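Local coordinates for beta-1,4-mannanase (Aplysia kurodai, PDB 3VUP), which probably hydrolyses internal beta-1,4-mannosidic linkages in mannan as a digestive enzyme of the sea hare, using a TIM-barrel catalytic domain, at residues 23-27 with 40-44. Residues are numbered along the deposited sequence; the frame is centred on the assembly and turned at random.
Sequences LPWMS and NKNRI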
loop_
_atom_site.group_PDB
_atom_site.type_symbol
_atom_site.label_atom_id
_atom_site.label_comp_id
_atom_site.label_asym_id
_atom_site.label_seq_id
_atom_site.Cartn_x
_atom_site.Cartn_y
_atom_site.Cartn_z
ATOM N N LEU A 23 -10.350 -2.716 1.611
ATOM C CA LEU A 23 -11.344 -3.782 1.642
ATOM C C LEU A 23 -11.416 -4.520 2.998
ATOM O O LEU A 23 -12.487 -4.574 3.589
ATOM C CB LEU A 23 -11.130 -4.738 0.465
ATOM C CG LEU A 23 -12.135 -5.875 0.328
ATOM C CD1 LEU A 23 -13.508 -5.319 -0.015
ATOM C CD2 LEU A 23 -11.666 -6.862 -0.728
ATOM N N PRO A 24 -10.290 -5.067 3.509
ATOM C CA PRO A 24 -8.939 -5.140 2.935
ATOM C C PRO A 24 -8.686 -6.468 2.228
ATOM O O PRO A 24 -7.665 -6.625 1.560
ATOM C CB PRO A 24 -8.037 -5.012 4.162
ATOM C CG PRO A 24 -8.889 -5.350 5.345
ATOM C CD PRO A 24 -10.298 -5.593 4.886
ATOM N N TRP A 25 -9.622 -7.398 2.400
ATOM C CA TRP A 25 -9.604 -8.728 1.809
ATOM C C TRP A 25 -11.015 -9.255 2.002
ATOM O O TRP A 25 -11.816 -8.657 2.725
ATOM C CB TRP A 25 -8.597 -9.649 2.527
ATOM C CG TRP A 25 -8.730 -9.632 4.010
ATOM C CD1 TRP A 25 -9.724 -10.203 4.760
ATOM C CD2 TRP A 25 -7.865 -8.964 4.929
ATOM N NE1 TRP A 25 -9.521 -9.935 6.093
ATOM C CE2 TRP A 25 -8.384 -9.178 6.224
ATOM C CE3 TRP A 25 -6.694 -8.211 4.787
ATOM C CZ2 TRP A 25 -7.771 -8.667 7.369
ATOM C CZ3 TRP A 25 -6.088 -7.700 5.926
ATOM C CH2 TRP A 25 -6.631 -7.927 7.200
ATOM N N MET A 26 -11.314 -10.382 1.371
ATOM C CA MET A 26 -12.552 -11.090 1.659
ATOM C C MET A 26 -12.219 -12.345 2.463
ATOM O O MET A 26 -12.620 -12.471 3.624
ATOM C CB MET A 26 -13.324 -11.411 0.383
ATOM C CG MET A 26 -14.710 -11.999 0.646
ATOM S SD MET A 26 -15.765 -11.027 1.742
ATOM C CE MET A 26 -15.805 -9.467 0.852
ATOM N N SER A 27 -11.466 -13.254 1.848
ATOM C CA SER A 27 -10.836 -14.362 2.555
ATOM C C SER A 27 -9.343 -14.055 2.623
ATOM O O SER A 27 -8.654 -14.101 1.604
ATOM C CB SER A 27 -11.079 -15.671 1.809
ATOM O OG SER A 27 -12.468 -15.943 1.732
ATOM N N ASN A 40 -14.764 -15.788 -4.601
ATOM C CA ASN A 40 -15.013 -14.656 -3.701
ATOM C C ASN A 40 -15.658 -13.440 -4.368
ATOM O O ASN A 40 -16.067 -12.502 -3.681
ATOM C CB ASN A 40 -13.713 -14.194 -3.028
ATOM C CG ASN A 40 -13.257 -15.111 -1.898
ATOM O OD1 ASN A 40 -13.593 -14.898 -0.733
ATOM N ND2 ASN A 40 -12.441 -16.103 -2.235
ATOM N N LYS A 41 -15.730 -13.452 -5.696
ATOM C CA LYS A 41 -16.201 -12.291 -6.450
ATOM C C LYS A 41 -17.609 -11.838 -6.054
ATOM O O LYS A 41 -17.886 -10.637 -5.996
ATOM C CB LYS A 41 -16.131 -12.567 -7.954
ATOM C CG LYS A 41 -16.585 -11.404 -8.822
ATOM C CD LYS A 41 -16.402 -11.714 -10.298
ATOM C CE LYS A 41 -16.797 -10.532 -11.168
ATOM N NZ LYS A 41 -16.561 -10.826 -12.609
ATOM N N ASN A 42 -18.497 -12.789 -5.771
ATOM C CA ASN A 42 -19.864 -12.432 -5.406
ATOM C C ASN A 42 -19.959 -11.661 -4.089
ATOM O O ASN A 42 -20.957 -11.001 -3.833
ATOM C CB ASN A 42 -20.789 -13.657 -5.386
ATOM C CG ASN A 42 -20.488 -14.603 -4.238
ATOM O OD1 ASN A 42 -19.330 -14.792 -3.858
ATOM N ND2 ASN A 42 -21.533 -15.207 -3.682
ATOM N N ARG A 43 -18.918 -11.739 -3.266
ATOM C CA ARG A 43 -18.852 -10.934 -2.050
ATOM C C ARG A 43 -18.000 -9.673 -2.208
ATOM O O ARG A 43 -18.252 -8.661 -1.551
ATOM C CB ARG A 43 -18.352 -11.766 -0.868
ATOM C CG ARG A 43 -19.336 -12.831 -0.417
ATOM C CD ARG A 43 -18.812 -13.577 0.794
ATOM N NE ARG A 43 -17.690 -14.445 0.454
ATOM C CZ ARG A 43 -16.774 -14.862 1.324
ATOM N NH1 ARG A 43 -16.835 -14.483 2.596
ATOM N NH2 ARG A 43 -15.791 -15.655 0.918
ATOM N N ILE A 44 -16.996 -9.730 -3.077
ATOM C CA ILE A 44 -16.130 -8.576 -3.288
ATOM C C ILE A 44 -16.789 -7.522 -4.179
ATOM O O ILE A 44 -16.707 -6.325 -3.901
ATOM C CB ILE A 44 -14.754 -8.987 -3.842
ATOM C CG1 ILE A 44 -14.007 -9.811 -2.799
ATOM C CG2 ILE A 44 -13.942 -7.755 -4.234
ATOM C CD1 ILE A 44 -12.729 -10.426 -3.306
#
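One hydrogen bond joins the loop 23-27 to the helical turn 40-44: S27 OG donates to N40 OD1 at 2.9 Å. N40 is held from its own helix as well, ND2 bonding to Q36 O, so its carboxamide links the loop to the preceding turn. R43 NH2 also lies 2.9 Å from N40 OD1, but the angle is too poor for a hydrogen bond.

The rest is packing centred on M26, the residue most covered here. Its chain, bent by p rotamers at chi2 and chi3, runs along the helix surface: M26 CB meets I44 CG1 at 3.6 Å, M26 CG lies 3.4 Å from N40 OD1 and sits over one face of the R43 guanidinium (3.6 Å to R43 CZ), and M26 CE ends 3.5 Å from R43 O. Deeper in, L23 CD2 approaches I44 CG2 at 4.3 Å, extending the apolar patch begun by M26 and I44.

D31, later in the same loop, accepts hydrogen bonds from the backbone N of M26 and S27. The contact thus packs the loop following the first barrel strand, 18-22, against the first barrel helix, 36-53, within the first beta-alpha unit of the TIM barrel, with V325 of helix 324-338 touching L23 and M26, and M59 and L61 of strand 58-65 touching L23.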